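Local structure of enolase from the environmental genome shotgun sequencing of the Sargasso Sea (2QGY) at residues K83-K88 with S106-A111; P123-S126 with S131-P134. The protein is of unknown function but belongs to the enolase superfamily, binds magnesium in its barrel and probably acts on a carboxylate substrate as its relatives do. All coordinates share one frame; numbering follows the deposited sequence.

How the interactions relate
Interactions 1 and 2 follow one another along the chain and share no residue; their centres lie about 20 Å apart and their nearest atoms about 6 Å. Interaction 1 joins segments of helices 82-93 and 99-120 that run antiparallel, and is the more buried of the two, made by an aromatic ring against an isoleucine branch and the carbon part of a glutamate. Interaction 2 is partly buried and more local: the short helix 124-128, next in sequence after helix 99-120, meets the loop that leads into strand 135-141, through a proline ring and an asparagine. Neither has a hydrogen bond across it; the main polar ends, Glu-109 OE2 and Tyr-86 OH in one and Asn-125 ND2 in the other, bond to other parts of the chain.

Interaction 1: K83-K88 with S106-A111; sequences KSFYNK and SAIEIA
Phe-85 reaches from helix 82-93 to helix 99-120 and meets Ile-108 and Glu-109 with different parts of its ring. The two segments run antiparallel, their axes 164° apart and 10.6 Å from each other at closest approach. Ile-108 crosses the phenylalanine side chain at about a right angle; its branching offers the ring a methyl, CG2, 3.6 Å from both Phe-85 CE1 and CZ. The other flank, at Phe-85 CE2, lies 3.7 Å from Glu-109 CB. A flat apolar ring suits this place, since it reaches across from one helix to the other and meets mainly carbon. With CG anti to the backbone N (chi1 -161°) and the chain extended beyond, the long Glu-109 runs its methylenes past Phe-85 and carries its charge to N-H groups at the start of helix 282-294. Glu-109 OE1 comes to the edge of the Tyr-86 ring, 3.8 Å from Tyr-86 CD1, with the carboxylate and ring planes 64° apart. Glu-109 OE2 accepts hydrogen bonds from Trp-113 NE1 and Ile-283 N, and Tyr-86 OH is bonded to Asp-284; both polar ends thus tie the pair to barrel helix 282-294. On the apolar side, Ile-108 also packs on helix 60-74 and on strand 37-43 of the antiparallel sheet.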
loop_
_atom_site.group_PDB
_atom_site.type_symbol
_atom_site.label_atom_id
_atom_site.label_comp_id
_atom_site.label_asym_id
_atom_site.label_seq_id
_atom_site.Cartn_x
_atom_site.Cartn_y
_atom_site.Cartn_z
ATOM N N LYS A 83 -21.019 7.141 4.370
ATOM C CA LYS A 83 -20.902 6.062 5.364
ATOM C C LYS A 83 -21.027 4.669 4.766
ATOM O O LYS A 83 -20.201 3.808 5.066
ATOM C CB LYS A 83 -21.918 6.234 6.498
ATOM C CG LYS A 83 -21.785 5.183 7.600
ATOM C CD LYS A 83 -22.405 5.655 8.910
ATOM C CE LYS A 83 -22.652 4.478 9.866
ATOM N NZ LYS A 83 -23.476 4.884 11.043
ATOM N N SER A 84 -22.041 4.414 3.933
ATOM C CA SER A 84 -22.172 3.063 3.402
ATOM C C SER A 84 -21.038 2.773 2.408
ATOM O O SER A 84 -20.585 1.629 2.290
ATOM C CB SER A 84 -23.574 2.770 2.811
ATOM O OG SER A 84 -23.828 3.538 1.662
ATOM N N PHE A 85 -20.582 3.807 1.705
ATOM C CA PHE A 85 -19.391 3.671 0.857
ATOM C C PHE A 85 -18.193 3.228 1.722
ATOM O O PHE A 85 -17.522 2.244 1.418
ATOM C CB PHE A 85 -19.045 4.986 0.152
ATOM C CG PHE A 85 -17.684 4.962 -0.515
ATOM C CD1 PHE A 85 -17.473 4.177 -1.652
ATOM C CD2 PHE A 85 -16.621 5.688 0.000
ATOM C CE1 PHE A 85 -16.216 4.117 -2.274
ATOM C CE2 PHE A 85 -15.361 5.633 -0.635
ATOM C CZ PHE A 85 -15.170 4.854 -1.758
ATOM N N TYR A 86 -17.968 3.949 2.804
ATOM C CA TYR A 86 -16.804 3.695 3.690
ATOM C C TYR A 86 -16.853 2.269 4.210
ATOM O O TYR A 86 -15.858 1.518 4.148
ATOM C CB TYR A 86 -16.826 4.665 4.867
ATOM C CG TYR A 86 -15.658 4.513 5.826
ATOM C CD1 TYR A 86 -14.494 5.276 5.663
ATOM C CD2 TYR A 86 -15.711 3.608 6.900
ATOM C CE1 TYR A 86 -13.421 5.144 6.537
ATOM C CE2 TYR A 86 -14.610 3.487 7.796
ATOM C CZ TYR A 86 -13.493 4.272 7.600
ATOM O OH TYR A 86 -12.403 4.185 8.463
ATOM N N ASN A 87 -18.039 1.872 4.679
ATOM C CA ASN A 87 -18.262 0.507 5.161
ATOM C C ASN A 87 -18.046 -0.568 4.107
ATOM O O ASN A 87 -17.482 -1.644 4.394
ATOM C CB ASN A 87 -19.660 0.384 5.816
ATOM C CG ASN A 87 -19.757 1.169 7.102
ATOM O OD1 ASN A 87 -18.736 1.476 7.735
ATOM N ND2 ASN A 87 -20.984 1.482 7.524
ATOM N N LYS A 88 -18.476 -0.290 2.880
ATOM C CA LYS A 88 -18.298 -1.227 1.785
ATOM C C LYS A 88 -16.812 -1.386 1.449
ATOM O O LYS A 88 -16.343 -2.494 1.218
ATOM C CB LYS A 88 -19.047 -0.734 0.556
ATOM C CG LYS A 88 -18.796 -1.527 -0.726
ATOM C CD LYS A 88 -19.522 -2.863 -0.714
ATOM C CE LYS A 88 -19.428 -3.526 -2.081
ATOM N NZ LYS A 88 -20.451 -4.606 -2.244
ATOM N N SER A 106 -9.752 7.509 -1.766
ATOM C CA SER A 106 -9.805 8.982 -1.480
ATOM C C SER A 106 -10.575 9.739 -2.558
ATOM O O SER A 106 -11.407 10.617 -2.248
ATOM C CB SER A 106 -8.402 9.607 -1.400
ATOM O OG SER A 106 -7.750 9.055 -0.289
ATOM N N ALA A 107 -10.246 9.473 -3.813
ATOM C CA ALA A 107 -10.819 10.246 -4.899
ATOM C C ALA A 107 -12.352 10.054 -4.869
ATOM O O ALA A 107 -13.084 11.022 -5.002
ATOM C CB ALA A 107 -10.241 9.839 -6.235
ATOM N N ILE A 108 -12.802 8.821 -4.682
ATOM C CA ILE A 108 -14.239 8.526 -4.727
ATOM C C ILE A 108 -14.881 9.157 -3.486
ATOM O O ILE A 108 -15.887 9.863 -3.604
ATOM C CB ILE A 108 -14.538 7.028 -4.770
ATOM C CG1 ILE A 108 -14.044 6.402 -6.078
ATOM C CG2 ILE A 108 -16.070 6.795 -4.619
ATOM C CD1 ILE A 108 -14.004 4.833 -6.038
ATOM N N GLU A 109 -14.273 8.974 -2.305
ATOM C CA GLU A 109 -14.924 9.522 -1.110
ATOM C C GLU A 109 -15.028 11.032 -1.177
ATOM O O GLU A 109 -16.047 11.611 -0.767
ATOM C CB GLU A 109 -14.248 9.086 0.194
ATOM C CG GLU A 109 -15.169 9.262 1.407
ATOM C CD GLU A 109 -14.433 9.136 2.724
ATOM O OE1 GLU A 109 -13.965 8.023 3.074
ATOM O OE2 GLU A 109 -14.351 10.172 3.399
ATOM N N ILE A 110 -13.996 11.682 -1.687
ATOM C CA ILE A 110 -13.989 13.140 -1.796
ATOM C C ILE A 110 -15.126 13.569 -2.728
ATOM O O ILE A 110 -15.829 14.546 -2.447
ATOM C CB ILE A 110 -12.619 13.654 -2.308
ATOM C CG1 ILE A 110 -11.569 13.534 -1.173
ATOM C CG2 ILE A 110 -12.720 15.147 -2.768
ATOM C CD1 ILE A 110 -10.122 13.725 -1.635
ATOM N N ALA A 111 -15.311 12.852 -3.829
ATOM C CA ALA A 111 -16.444 13.180 -4.745
ATOM C C ALA A 111 -17.825 13.018 -4.087
ATOM O O ALA A 111 -18.754 13.796 -4.374
ATOM C CB ALA A 111 -16.380 12.368 -6.014
#

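Interaction 2: P123-S126 with S131-P134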
loop_
_atom_site.group_PDB
_atom_site.type_symbol
_atom_site.label_atom_id
_atom_site.label_comp_id
_atom_site.label_asym_id
_atom_site.label_seq_id
_atom_site.Cartn_x
_atom_site.Cartn_y
_atom_site.Cartn_z
ATOM N N PRO A 123 -21.317 24.485 1.813
ATOM C CA PRO A 123 -19.901 24.162 1.595
ATOM C C PRO A 123 -19.470 22.995 2.477
ATOM O O PRO A 123 -20.045 22.772 3.542
ATOM C CB PRO A 123 -19.162 25.441 1.973
ATOM C CG PRO A 123 -20.151 26.315 2.676
ATOM C CD PRO A 123 -21.520 25.848 2.340
ATOM N N LEU A 124 -18.459 22.255 2.026
ATOM C CA LEU A 124 -18.058 21.035 2.728
ATOM C C LEU A 124 -17.713 21.299 4.205
ATOM O O LEU A 124 -18.085 20.513 5.104
ATOM C CB LEU A 124 -16.877 20.392 2.000
ATOM C CG LEU A 124 -16.237 19.199 2.699
ATOM C CD1 LEU A 124 -17.281 18.113 3.029
ATOM C CD2 LEU A 124 -15.136 18.659 1.805
ATOM N N ASN A 125 -17.030 22.402 4.479
ATOM C CA ASN A 125 -16.613 22.653 5.861
ATOM C C ASN A 125 -17.822 22.759 6.802
ATOM O O ASN A 125 -17.753 22.321 7.950
ATOM C CB ASN A 125 -15.587 23.793 6.019
ATOM C CG ASN A 125 -16.033 25.140 5.409
ATOM O OD1 ASN A 125 -17.131 25.276 4.909
ATOM N ND2 ASN A 125 -15.148 26.152 5.493
ATOM N N SER A 126 -18.929 23.277 6.287
ATOM C CA SER A 126 -20.192 23.369 7.040
ATOM C C SER A 126 -20.848 22.017 7.312
ATOM O O SER A 126 -21.628 21.878 8.274
ATOM C CB SER A 126 -21.170 24.318 6.338
ATOM O OG SER A 126 -20.751 25.666 6.499
ATOM N N SER A 131 -19.275 25.663 12.626
ATOM C CA SER A 131 -18.673 26.986 12.589
ATOM C C SER A 131 -17.225 26.860 12.121
ATOM O O SER A 131 -16.291 27.008 12.912
ATOM C CB SER A 131 -18.786 27.696 13.952
ATOM O OG SER A 131 -20.145 27.716 14.403
ATOM N N PRO A 132 -17.037 26.581 10.813
ATOM C CA PRO A 132 -15.675 26.448 10.257
ATOM C C PRO A 132 -14.943 27.772 10.220
ATOM O O PRO A 132 -15.589 28.817 10.162
ATOM C CB PRO A 132 -15.911 25.969 8.819
ATOM C CG PRO A 132 -17.404 25.847 8.625
ATOM C CD PRO A 132 -18.101 26.434 9.799
ATOM N N LYS A 133 -13.611 27.746 10.252
ATOM C CA LYS A 133 -12.844 28.966 10.028
ATOM C C LYS A 133 -12.924 29.304 8.528
ATOM O O LYS A 133 -12.792 28.421 7.683
ATOM C CB LYS A 133 -11.389 28.832 10.504
ATOM C CG LYS A 133 -11.214 28.257 11.922
ATOM C CD LYS A 133 -9.725 28.237 12.374
ATOM C CE LYS A 133 -8.851 27.257 11.576
ATOM N NZ LYS A 133 -9.160 25.814 11.904
ATOM N N PRO A 134 -13.218 30.562 8.186
ATOM C CA PRO A 134 -13.293 30.931 6.764
ATOM C C PRO A 134 -11.922 30.976 6.065
ATOM O O PRO A 134 -11.841 30.787 4.844
ATOM C CB PRO A 134 -13.922 32.329 6.806
ATOM C CG PRO A 134 -13.514 32.878 8.147
ATOM C CD PRO A 134 -13.576 31.686 9.075
#
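Asn-125 carries its CG between the backbone N and the carbonyl carbon (chi1 55°), which swings the amide until one of its faces turns to Pro-132, whose CB and CG lie over that face; the proline's own phi of -69° and psi of 154° keep its loop extended as it passes. The fold is that of the enolase superfamily, a capping domain and a modified TIM barrel, and here a short loop joins helix 124-128 to barrel strand 135-141. The chain doubles back, bringing the CA atoms of Asn-125 and Pro-132 within 5.9 Å of each other. Asparagine and proline cross at about a right angle, and the touching is done by the ring carbons CB and CG. Pro-132 CB lies 3.5 Å from Asn-125 CG, and Pro-132 CG approaches the backbone as well, 3.6 Å from Asn-125 O. Proline suits the place because it offers a compact apolar surface and its ring restrains the loop backbone. Asparagine suits its own because it can pack its carbons and amide against that ring while its ND2 is hydrogen-bonded to Ser-319 OG on barrel helix 309-320. That same helix is joined from both segments: His-316 ND1 pairs with Asn-125 N, and Lys-133 NZ bonds to Cys-318 O. Ser-126 is more marginal, its small side chain suiting the spot beside the ring. Ser-126 N stands 3.8 Å from Pro-132 CG, and Ser-126 OG is 4.0 Å from the same carbon.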